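Local atomic coordinates of GDSL-like Lipase (PDB entry 3P94), a protein that probably hydrolyses ester bonds as a GDSL-like serine hydrolase, perhaps acting as a lysophospholipase. Residues Val21-Ile32 and Leu73-Ile84; Lys116-Pro124 and Leu156-Lys166. One frame throughout, in Å; residues are numbered along the deposited sequence. Where two conformers were deposited one is given.

Both contacts belong to one five-stranded parallel sheet, whose strands run in the order 49-53, 23-29, 75-81, 116-120, 157-159. Interaction 1 pairs the interior strand 23-29 with the middle strand 75-81; interaction 2 pairs 116-120 with the edge strand 157-159. Their centres lie about 14 Å apart, and both segments of interaction 1 precede those of interaction 2 in sequence. Strands 75-81 and 116-120 are neighbours, so the two ladders join through probable hydrogen bonds, I118 N to V78 O and I80 N to I118 O, each 2.9 Å. Helix 185-202 packs against residues of both. This continuous flavodoxin-like core carries S31, the probable nucleophile, just beyond the C-terminal end of strand 23-29.

Interaction 1: residues Val21-Ile32 and Leu73-Ile84; sequences VPSNVVFMGNSI and LKPKAVVILAGI
V79 sits over one face of the F27 ring, its CB 4.0 Å from the ring centroid and almost on the ring normal, a CH-pi contact. With CG1 anti to the backbone N (chi1 171°), V79 sets CG1 over the CD2-CE2 side and CG2 toward CE1, both on the same face, and CG2 meets V25 CG1 at 3.7 Å. F44 and F49 also meet the ring, and I199 of helix 185-202 packs on it. An alanine in place of F27 would probably open a gap above V79 and leave F44 and F49 without their aromatic partner. On the other face of the sheet V78 CG2 touches M28 CB, and the bent selenomethionine chain turns off toward helix 59-71. Between these packed layers the parallel ladder is regular: V26 N to A77 O, V79 N to V26 O (2.8 Å), M28 N to V79 O and L81 N to M28 O. The N-terminal end is looser and more exposed. There V21 crosses the aliphatic chain of K74, and L73 O accepts from both N and OG of S23, the hydroxyl at 2.9 Å coming from above the carbonyl plane. N24 O is shared, by K76 N and A77 N, where both chains turn a corner. Past the strands the contact is bridged by water: one water accepts from N30 N and donates to N30 OD1 and L81 O (2.8 Å), while two others join N30 ND2 to G83 N and I84 N. OD1 of N30 also caps the helix by accepting from I32 N at 3.0 Å. In one of its two conformers the hydroxyl of S31 bonds H182 NE2, consistent with the Ser-His pair of a catalytic triad, just after an interior strand of the parallel sheet as in SGNH hydrolases.

Interaction 2: residues Lys116-Pro124 and Leu156-Lys166; sequences KVIFCSVLP and LTYVDYHSAMK
S121 OG accepts a hydrogen bond from H162 N at 2.9 Å, and so ties the end of strand 116-120 to the first turn of helix 161-165. The hydroxyl lies between the backbone N and the carbonyl carbon (chi1 67°), which turns it toward this helix start; its own bond to V159 O is weak. The backbone bonds form a short parallel ladder: F119 N to T157 O, V159 N to F119 O and S121 N to V159 O, the last 2.8 Å and nearly straight at 173°. Where the strands part at the other end, a water takes over, donating to V117 O and accepting from T157 N. D160 is the N-cap of the helix, its OD1 accepting from S163 N and its OD2 from the hydroxyl of S163 at 2.7 Å. These two strands and helix 137-153 make a beta-alpha-beta unit, and strand 157-159 forms an edge of the flavodoxin-like sheet.

Among the aromatic contacts, P124 lays CG over one face of the H162 ring, 3.8 Å from its centroid, while V122 O lies in the ring plane at its edge. N144 and V140 of helix 137-153 also touch H162. C120 SG approaches the Y161 ring obliquely, 4.6 Å from the centroid, as a sulfur-aromatic contact. L156 CD1 reaches the edge of the F119 ring at CE2. In the apolar packing, I118 and V159 cross obliquely and meet at a tight methyl pair, CG2 to CG2 at 3.5 Å, on the face that helix 185-202 covers at V159. Farther along, L123 wedges CD1 against Y161 CD2, 3.5 Å away, and sets CG beside the selenium of M165, which also packs on L172 and L176.

Interaction 1: residues Val21-Ile32 and Leu73-Ile84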
loop_
_atom_site.group_PDB
_atom_site.type_symbol
_atom_site.label_atom_id
_atom_site.label_comp_id
_atom_site.label_asym_id
_atom_site.label_seq_id
_atom_site.Cartn_x
_atom_site.Cartn_y
_atom_site.Cartn_z
ATOM N N VAL A 21 -0.283 -18.264 12.349
ATOM C CA VAL A 21 0.905 -18.301 11.494
ATOM C C VAL A 21 1.219 -19.773 11.109
ATOM O O VAL A 21 1.256 -20.617 12.000
ATOM C CB VAL A 21 2.105 -17.586 12.176
ATOM C CG1 VAL A 21 3.414 -17.794 11.417
ATOM C CG2 VAL A 21 1.825 -16.095 12.380
ATOM N N PRO A 22 1.430 -20.115 9.810
ATOM C CA PRO A 22 1.432 -19.238 8.617
ATOM C C PRO A 22 0.053 -18.648 8.309
ATOM O O PRO A 22 -0.977 -19.286 8.550
ATOM C CB PRO A 22 1.922 -20.166 7.497
ATOM C CG PRO A 22 1.577 -21.537 7.954
ATOM C CD PRO A 22 1.747 -21.509 9.444
ATOM N N SER A 23 0.053 -17.403 7.821
ATOM C CA SER A 23 -1.152 -16.645 7.484
ATOM C C SER A 23 -1.425 -16.706 5.982
ATOM O O SER A 23 -0.682 -17.358 5.244
ATOM C CB SER A 23 -1.025 -15.202 7.964
ATOM O OG SER A 23 0.107 -14.554 7.405
ATOM N N ASN A 24 -2.502 -16.042 5.529
ATOM C CA ASN A 24 -2.924 -16.077 4.137
ATOM C C ASN A 24 -2.325 -14.897 3.348
ATOM O O ASN A 24 -1.310 -15.069 2.666
ATOM C CB ASN A 24 -4.453 -16.111 4.059
ATOM C CG ASN A 24 -5.031 -16.125 2.669
ATOM O OD1 ASN A 24 -4.493 -16.717 1.744
ATOM N ND2 ASN A 24 -6.156 -15.473 2.497
ATOM N N VAL A 25 -2.944 -13.706 3.439
ATOM C CA VAL A 25 -2.499 -12.508 2.730
ATOM C C VAL A 25 -2.450 -11.347 3.703
ATOM O O VAL A 25 -3.421 -11.096 4.422
ATOM C CB VAL A 25 -3.407 -12.150 1.507
ATOM C CG1 VAL A 25 -2.920 -10.884 0.807
ATOM C CG2 VAL A 25 -3.520 -13.302 0.506
ATOM N N VAL A 26 -1.338 -10.621 3.698
ATOM C CA VAL A 26 -1.148 -9.449 4.520
ATOM C C VAL A 26 -1.252 -8.214 3.612
ATOM O O VAL A 26 -0.662 -8.199 2.537
ATOM C CB VAL A 26 0.206 -9.523 5.276
ATOM C CG1 VAL A 26 0.598 -8.165 5.878
ATOM C CG2 VAL A 26 0.164 -10.607 6.356
ATOM N N PHE A 27 -2.031 -7.213 4.028
ATOM C CA PHE A 27 -2.149 -5.941 3.311
ATOM C C PHE A 27 -1.238 -4.937 4.009
ATOM O O PHE A 27 -1.507 -4.537 5.150
ATOM C CB PHE A 27 -3.612 -5.437 3.262
ATOM C CG PHE A 27 -4.465 -6.032 2.157
ATOM C CD1 PHE A 27 -4.697 -7.398 2.095
ATOM C CD2 PHE A 27 -5.073 -5.215 1.209
ATOM C CE1 PHE A 27 -5.470 -7.942 1.069
ATOM C CE2 PHE A 27 -5.873 -5.753 0.205
ATOM C CZ PHE A 27 -6.076 -7.113 0.146
HETATM N N MSE A 28 -0.137 -4.583 3.340
HETATM C CA MSE A 28 0.857 -3.621 3.827
HETATM C C MSE A 28 0.541 -2.270 3.178
HETATM O O MSE A 28 0.353 -2.186 1.953
HETATM C CB MSE A 28 2.281 -4.160 3.481
HETATM C CG MSE A 28 3.435 -3.218 3.781
HETATM SE SE MSE A 28 3.416 -2.498 5.617
HETATM C CE MSE A 28 3.243 -4.032 6.607
ATOM N N GLY A 29 0.430 -1.231 3.999
ATOM C CA GLY A 29 0.128 0.081 3.468
ATOM C C GLY A 29 0.111 1.243 4.435
ATOM O O GLY A 29 0.539 1.153 5.594
ATOM N N ASN A 30 -0.381 2.351 3.915
ATOM C CA ASN A 30 -0.479 3.646 4.573
ATOM C C ASN A 30 -1.932 3.943 4.995
ATOM O O ASN A 30 -2.659 3.018 5.372
ATOM C CB ASN A 30 0.066 4.717 3.624
ATOM C CG ASN A 30 -0.517 4.695 2.217
ATOM O OD1 ASN A 30 -1.730 4.496 1.991
ATOM N ND2 ASN A 30 0.337 4.923 1.243
ATOM N N SER A 31 -2.339 5.234 4.931
ATOM C CA SER A 31 -3.676 5.704 5.313
ATOM C C SER A 31 -4.787 5.112 4.423
ATOM O O SER A 31 -5.920 4.947 4.886
ATOM C CB SER A 31 -3.735 7.231 5.288
ATOM O OG SER A 31 -3.072 7.764 4.151
ATOM N N ILE A 32 -4.473 4.783 3.168
ATOM C CA ILE A 32 -5.468 4.176 2.262
ATOM C C ILE A 32 -5.808 2.756 2.762
ATOM O O ILE A 32 -6.983 2.400 2.824
ATOM C CB ILE A 32 -5.019 4.215 0.782
ATOM C CG1 ILE A 32 -4.919 5.701 0.329
ATOM C CG2 ILE A 32 -6.000 3.443 -0.105
ATOM C CD1 ILE A 32 -4.195 5.942 -0.974
ATOM N N LEU A 73 4.810 -12.981 10.086
ATOM C CA LEU A 73 3.465 -13.562 9.998
ATOM C C LEU A 73 3.426 -14.716 8.981
ATOM O O LEU A 73 2.407 -15.389 8.867
ATOM C CB LEU A 73 2.407 -12.489 9.659
ATOM C CG LEU A 73 2.230 -11.347 10.687
ATOM C CD1 LEU A 73 1.101 -10.443 10.283
ATOM C CD2 LEU A 73 1.968 -11.871 12.105
ATOM N N LYS A 74 4.548 -14.957 8.266
ATOM C CA LYS A 74 4.717 -16.005 7.245
ATOM C C LYS A 74 3.478 -16.117 6.292
ATOM O O LYS A 74 2.879 -17.189 6.199
ATOM C CB LYS A 74 5.021 -17.366 7.922
ATOM C CG LYS A 74 6.354 -17.387 8.671
ATOM C CD LYS A 74 6.535 -18.685 9.443
ATOM C CE LYS A 74 7.940 -18.855 9.959
ATOM N NZ LYS A 74 8.129 -20.210 10.545
ATOM N N PRO A 75 3.049 -15.037 5.596
ATOM C CA PRO A 75 1.887 -15.170 4.703
ATOM C C PRO A 75 2.245 -15.808 3.368
ATOM O O PRO A 75 3.409 -15.858 3.005
ATOM C CB PRO A 75 1.449 -13.718 4.498
ATOM C CG PRO A 75 2.724 -12.954 4.545
ATOM C CD PRO A 75 3.595 -13.663 5.549
ATOM N N LYS A 76 1.227 -16.245 2.619
ATOM C CA LYS A 76 1.396 -16.773 1.264
ATOM C C LYS A 76 1.772 -15.611 0.344
ATOM O O LYS A 76 2.626 -15.754 -0.535
ATOM C CB LYS A 76 0.100 -17.443 0.772
ATOM C CG LYS A 76 -0.264 -18.735 1.498
ATOM C CD LYS A 76 -1.532 -19.340 0.919
ATOM C CE LYS A 76 -1.843 -20.670 1.548
ATOM N NZ LYS A 76 -2.853 -21.413 0.767
ATOM N N ALA A 77 1.150 -14.442 0.583
ATOM C CA ALA A 77 1.391 -13.234 -0.207
ATOM C C ALA A 77 1.273 -11.961 0.618
ATOM O O ALA A 77 0.681 -11.964 1.692
ATOM C CB ALA A 77 0.415 -13.177 -1.376
ATOM N N VAL A 78 1.843 -10.872 0.103
ATOM C CA VAL A 78 1.739 -9.540 0.690
ATOM C C VAL A 78 1.241 -8.595 -0.424
ATOM O O VAL A 78 1.738 -8.635 -1.555
ATOM C CB VAL A 78 3.038 -9.032 1.393
ATOM C CG1 VAL A 78 4.244 -8.985 0.433
ATOM C CG2 VAL A 78 2.811 -7.675 2.082
ATOM N N VAL A 79 0.228 -7.787 -0.099
ATOM C CA VAL A 79 -0.349 -6.799 -1.005
ATOM C C VAL A 79 0.239 -5.477 -0.563
ATOM O O VAL A 79 0.017 -5.070 0.581
ATOM C CB VAL A 79 -1.903 -6.837 -0.992
ATOM C CG1 VAL A 79 -2.497 -5.666 -1.769
ATOM C CG2 VAL A 79 -2.412 -8.151 -1.562
ATOM N N ILE A 80 1.052 -4.838 -1.436
ATOM C CA ILE A 80 1.697 -3.585 -1.060
ATOM C C ILE A 80 1.095 -2.402 -1.826
ATOM O O ILE A 80 1.129 -2.376 -3.050
ATOM C CB ILE A 80 3.253 -3.644 -1.249
ATOM C CG1 ILE A 80 3.887 -4.813 -0.450
ATOM C CG2 ILE A 80 3.915 -2.283 -0.892
ATOM C CD1 ILE A 80 5.358 -5.170 -0.851
ATOM N N LEU A 81 0.591 -1.415 -1.084
ATOM C CA LEU A 81 0.095 -0.159 -1.620
ATOM C C LEU A 81 0.790 0.938 -0.828
ATOM O O LEU A 81 0.436 1.193 0.317
ATOM C CB LEU A 81 -1.441 -0.054 -1.576
ATOM C CG LEU A 81 -2.044 1.314 -2.002
ATOM C CD1 LEU A 81 -1.684 1.668 -3.446
ATOM C CD2 LEU A 81 -3.546 1.296 -1.836
ATOM N N ALA A 82 1.835 1.527 -1.423
ATOM C CA ALA A 82 2.683 2.498 -0.737
ATOM C C ALA A 82 3.372 3.459 -1.699
ATOM O O ALA A 82 3.566 3.135 -2.865
ATOM C CB ALA A 82 3.746 1.745 0.060
ATOM N N GLY A 83 3.764 4.617 -1.176
ATOM C CA GLY A 83 4.483 5.626 -1.942
ATOM C C GLY A 83 3.874 7.012 -1.953
ATOM O O GLY A 83 4.608 7.985 -2.153
ATOM N N ILE A 84 2.539 7.131 -1.757
ATOM C CA ILE A 84 1.892 8.445 -1.800
ATOM C C ILE A 84 2.406 9.374 -0.681
ATOM O O ILE A 84 2.593 10.566 -0.934
ATOM C CB ILE A 84 0.331 8.383 -1.838
ATOM C CG1 ILE A 84 -0.269 9.718 -2.321
ATOM C CG2 ILE A 84 -0.287 8.001 -0.486
ATOM C CD1 ILE A 84 0.102 10.162 -3.725
HETATM O O HOH W 1 0.380 4.912 -1.523
HETATM O O HOH W 2 2.865 5.900 1.454
HETATM O O HOH W 3 -2.026 1.904 1.498
#

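Interaction 2: residues Lys116-Pro124 and Leu156-Lys166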
loop_
_atom_site.group_PDB
_atom_site.type_symbol
_atom_site.label_atom_id
_atom_site.label_comp_id
_atom_site.label_asym_id
_atom_site.label_seq_id
_atom_site.Cartn_x
_atom_site.Cartn_y
_atom_site.Cartn_z
ATOM N N LYS A 116 4.901 -14.253 -1.810
ATOM C CA LYS A 116 4.566 -13.704 -3.130
ATOM C C LYS A 116 4.218 -12.221 -2.990
ATOM O O LYS A 116 3.433 -11.865 -2.111
ATOM C CB LYS A 116 3.391 -14.468 -3.774
ATOM C CG LYS A 116 3.740 -15.883 -4.199
ATOM C CD LYS A 116 2.593 -16.518 -4.962
ATOM C CE LYS A 116 2.910 -17.942 -5.340
ATOM N NZ LYS A 116 1.722 -18.814 -5.171
ATOM N N VAL A 117 4.797 -11.361 -3.836
ATOM C CA VAL A 117 4.502 -9.923 -3.765
ATOM C C VAL A 117 3.449 -9.536 -4.800
ATOM O O VAL A 117 3.612 -9.787 -5.999
ATOM C CB VAL A 117 5.762 -9.034 -3.918
ATOM C CG1 VAL A 117 5.396 -7.548 -3.931
ATOM C CG2 VAL A 117 6.763 -9.321 -2.807
ATOM N N ILE A 118 2.408 -8.851 -4.323
ATOM C CA ILE A 118 1.368 -8.273 -5.155
ATOM C C ILE A 118 1.515 -6.757 -5.010
ATOM O O ILE A 118 1.235 -6.210 -3.948
ATOM C CB ILE A 118 -0.046 -8.799 -4.790
ATOM C CG1 ILE A 118 -0.168 -10.311 -5.111
ATOM C CG2 ILE A 118 -1.118 -7.990 -5.519
ATOM C CD1 ILE A 118 -1.313 -11.032 -4.399
ATOM N N PHE A 119 2.021 -6.096 -6.056
ATOM C CA PHE A 119 2.206 -4.651 -6.041
ATOM C C PHE A 119 0.961 -3.946 -6.540
ATOM O O PHE A 119 0.364 -4.378 -7.529
ATOM C CB PHE A 119 3.413 -4.238 -6.909
ATOM C CG PHE A 119 4.739 -4.181 -6.187
ATOM C CD1 PHE A 119 4.925 -3.327 -5.108
ATOM C CD2 PHE A 119 5.821 -4.934 -6.628
ATOM C CE1 PHE A 119 6.155 -3.278 -4.438
ATOM C CE2 PHE A 119 7.054 -4.872 -5.964
ATOM C CZ PHE A 119 7.210 -4.047 -4.875
ATOM N N CYS A 120 0.581 -2.844 -5.866
ATOM C CA CYS A 120 -0.562 -2.022 -6.254
ATOM C C CYS A 120 -0.092 -0.697 -6.793
ATOM O O CYS A 120 0.801 -0.075 -6.219
ATOM C CB CYS A 120 -1.507 -1.804 -5.075
ATOM S SG CYS A 120 -2.178 -3.327 -4.369
ATOM N N SER A 121 -0.776 -0.215 -7.838
ATOM C CA SER A 121 -0.557 1.114 -8.392
ATOM C C SER A 121 -0.874 2.127 -7.324
ATOM O O SER A 121 -1.910 1.993 -6.664
ATOM C CB SER A 121 -1.499 1.341 -9.573
ATOM O OG SER A 121 -2.845 1.392 -9.123
ATOM N N VAL A 122 -0.022 3.144 -7.158
ATOM C CA VAL A 122 -0.310 4.244 -6.238
ATOM C C VAL A 122 -1.584 4.901 -6.794
ATOM O O VAL A 122 -1.721 5.036 -8.019
ATOM C CB VAL A 122 0.893 5.223 -6.102
ATOM C CG1 VAL A 122 0.542 6.420 -5.219
ATOM C CG2 VAL A 122 2.124 4.503 -5.552
ATOM N N LEU A 123 -2.547 5.218 -5.912
ATOM C CA LEU A 123 -3.812 5.807 -6.339
ATOM C C LEU A 123 -3.606 7.202 -6.968
ATOM O O LEU A 123 -2.650 7.909 -6.617
ATOM C CB LEU A 123 -4.792 5.896 -5.163
ATOM C CG LEU A 123 -5.838 4.782 -5.032
ATOM C CD1 LEU A 123 -5.201 3.403 -4.954
ATOM C CD2 LEU A 123 -6.721 5.001 -3.820
ATOM N N PRO A 124 -4.507 7.614 -7.894
ATOM C CA PRO A 124 -4.413 8.978 -8.443
ATOM C C PRO A 124 -4.558 10.018 -7.327
ATOM O O PRO A 124 -5.261 9.782 -6.344
ATOM C CB PRO A 124 -5.596 9.057 -9.414
ATOM C CG PRO A 124 -6.041 7.671 -9.630
ATOM C CD PRO A 124 -5.702 6.910 -8.406
ATOM N N LEU A 156 5.840 -10.664 -10.931
ATOM C CA LEU A 156 4.975 -10.255 -9.825
ATOM C C LEU A 156 3.664 -9.703 -10.375
ATOM O O LEU A 156 3.648 -9.131 -11.466
ATOM C CB LEU A 156 5.666 -9.211 -8.918
ATOM C CG LEU A 156 7.101 -9.499 -8.435
ATOM C CD1 LEU A 156 7.647 -8.317 -7.654
ATOM C CD2 LEU A 156 7.175 -10.779 -7.594
ATOM N N THR A 157 2.568 -9.884 -9.635
ATOM C CA THR A 157 1.249 -9.387 -10.029
ATOM C C THR A 157 1.184 -7.863 -9.784
ATOM O O THR A 157 1.618 -7.395 -8.725
ATOM C CB THR A 157 0.153 -10.138 -9.236
ATOM O OG1 THR A 157 0.219 -11.524 -9.563
ATOM C CG2 THR A 157 -1.256 -9.608 -9.515
ATOM N N TYR A 158 0.649 -7.102 -10.765
ATOM C CA TYR A 158 0.462 -5.654 -10.638
ATOM C C TYR A 158 -1.042 -5.357 -10.605
ATOM O O TYR A 158 -1.778 -5.796 -11.488
ATOM C CB TYR A 158 1.169 -4.895 -11.778
ATOM C CG TYR A 158 1.024 -3.384 -11.715
ATOM C CD1 TYR A 158 1.772 -2.628 -10.815
ATOM C CD2 TYR A 158 0.182 -2.705 -12.598
ATOM C CE1 TYR A 158 1.658 -1.236 -10.768
ATOM C CE2 TYR A 158 0.072 -1.316 -12.573
ATOM C CZ TYR A 158 0.815 -0.586 -11.659
ATOM O OH TYR A 158 0.720 0.784 -11.650
ATOM N N VAL A 159 -1.497 -4.665 -9.557
ATOM C CA VAL A 159 -2.902 -4.310 -9.354
ATOM C C VAL A 159 -3.076 -2.866 -9.807
ATOM O O VAL A 159 -2.578 -1.945 -9.145
ATOM C CB VAL A 159 -3.329 -4.542 -7.873
ATOM C CG1 VAL A 159 -4.738 -4.042 -7.604
ATOM C CG2 VAL A 159 -3.215 -6.008 -7.493
ATOM N N ASP A 160 -3.766 -2.667 -10.941
ATOM C CA ASP A 160 -3.937 -1.332 -11.495
ATOM C C ASP A 160 -5.224 -0.639 -11.005
ATOM O O ASP A 160 -6.209 -0.477 -11.750
ATOM C CB ASP A 160 -3.870 -1.359 -13.028
ATOM C CG ASP A 160 -3.669 -0.001 -13.689
ATOM O OD1 ASP A 160 -3.550 1.010 -12.959
ATOM O OD2 ASP A 160 -3.598 0.046 -14.926
ATOM N N TYR A 161 -5.164 -0.138 -9.767
ATOM C CA TYR A 161 -6.247 0.675 -9.216
ATOM C C TYR A 161 -6.361 1.998 -9.968
ATOM O O TYR A 161 -7.465 2.490 -10.191
ATOM C CB TYR A 161 -5.970 1.025 -7.744
ATOM C CG TYR A 161 -5.943 -0.098 -6.734
ATOM C CD1 TYR A 161 -6.902 -1.104 -6.758
ATOM C CD2 TYR A 161 -5.067 -0.061 -5.653
ATOM C CE1 TYR A 161 -6.939 -2.089 -5.771
ATOM C CE2 TYR A 161 -5.101 -1.032 -4.659
ATOM C CZ TYR A 161 -6.040 -2.043 -4.720
ATOM O OH TYR A 161 -6.066 -2.996 -3.739
ATOM N N HIS A 162 -5.193 2.599 -10.282
ATOM C CA HIS A 162 -5.028 3.928 -10.883
ATOM C C HIS A 162 -5.840 4.112 -12.174
ATOM O O HIS A 162 -6.598 5.080 -12.255
ATOM C CB HIS A 162 -3.528 4.224 -11.136
ATOM C CG HIS A 162 -3.248 5.664 -11.461
ATOM N ND1 HIS A 162 -3.520 6.189 -12.713
ATOM C CD2 HIS A 162 -2.732 6.645 -10.680
ATOM C CE1 HIS A 162 -3.174 7.470 -12.653
ATOM N NE2 HIS A 162 -2.687 7.790 -11.456
ATOM N N SER A 163 -5.709 3.203 -13.166
ATOM C CA SER A 163 -6.455 3.328 -14.424
ATOM C C SER A 163 -7.975 3.229 -14.219
ATOM O O SER A 163 -8.738 3.887 -14.938
ATOM C CB SER A 163 -6.001 2.277 -15.430
ATOM O OG SER A 163 -4.623 2.444 -15.721
ATOM N N ALA A 164 -8.405 2.426 -13.232
ATOM C CA ALA A 164 -9.818 2.217 -12.913
ATOM C C ALA A 164 -10.454 3.392 -12.157
ATOM O O ALA A 164 -11.682 3.508 -12.145
ATOM C CB ALA A 164 -9.971 0.956 -12.082
HETATM N N MSE A 165 -9.645 4.237 -11.501
HETATM C CA MSE A 165 -10.195 5.305 -10.657
HETATM C C MSE A 165 -9.865 6.743 -11.094
HETATM O O MSE A 165 -10.510 7.671 -10.597
HETATM C CB MSE A 165 -9.682 5.114 -9.213
HETATM C CG MSE A 165 -10.096 3.786 -8.595
HETATM SE SE MSE A 165 -9.131 3.427 -6.948
HETATM C CE MSE A 165 -10.259 4.463 -5.743
ATOM N N LYS A 166 -8.865 6.945 -11.977
ATOM C CA LYS A 166 -8.433 8.302 -12.353
ATOM C C LYS A 166 -9.495 9.099 -13.124
ATOM O O LYS A 166 -10.310 8.520 -13.836
ATOM C CB LYS A 166 -7.129 8.255 -13.175
ATOM C CG LYS A 166 -7.249 7.545 -14.527
ATOM C CD LYS A 166 -5.928 7.468 -15.254
ATOM C CE LYS A 166 -6.086 6.806 -16.599
ATOM N NZ LYS A 166 -4.780 6.701 -17.307
HETATM O O HOH W 4 2.637 -11.828 -7.522
#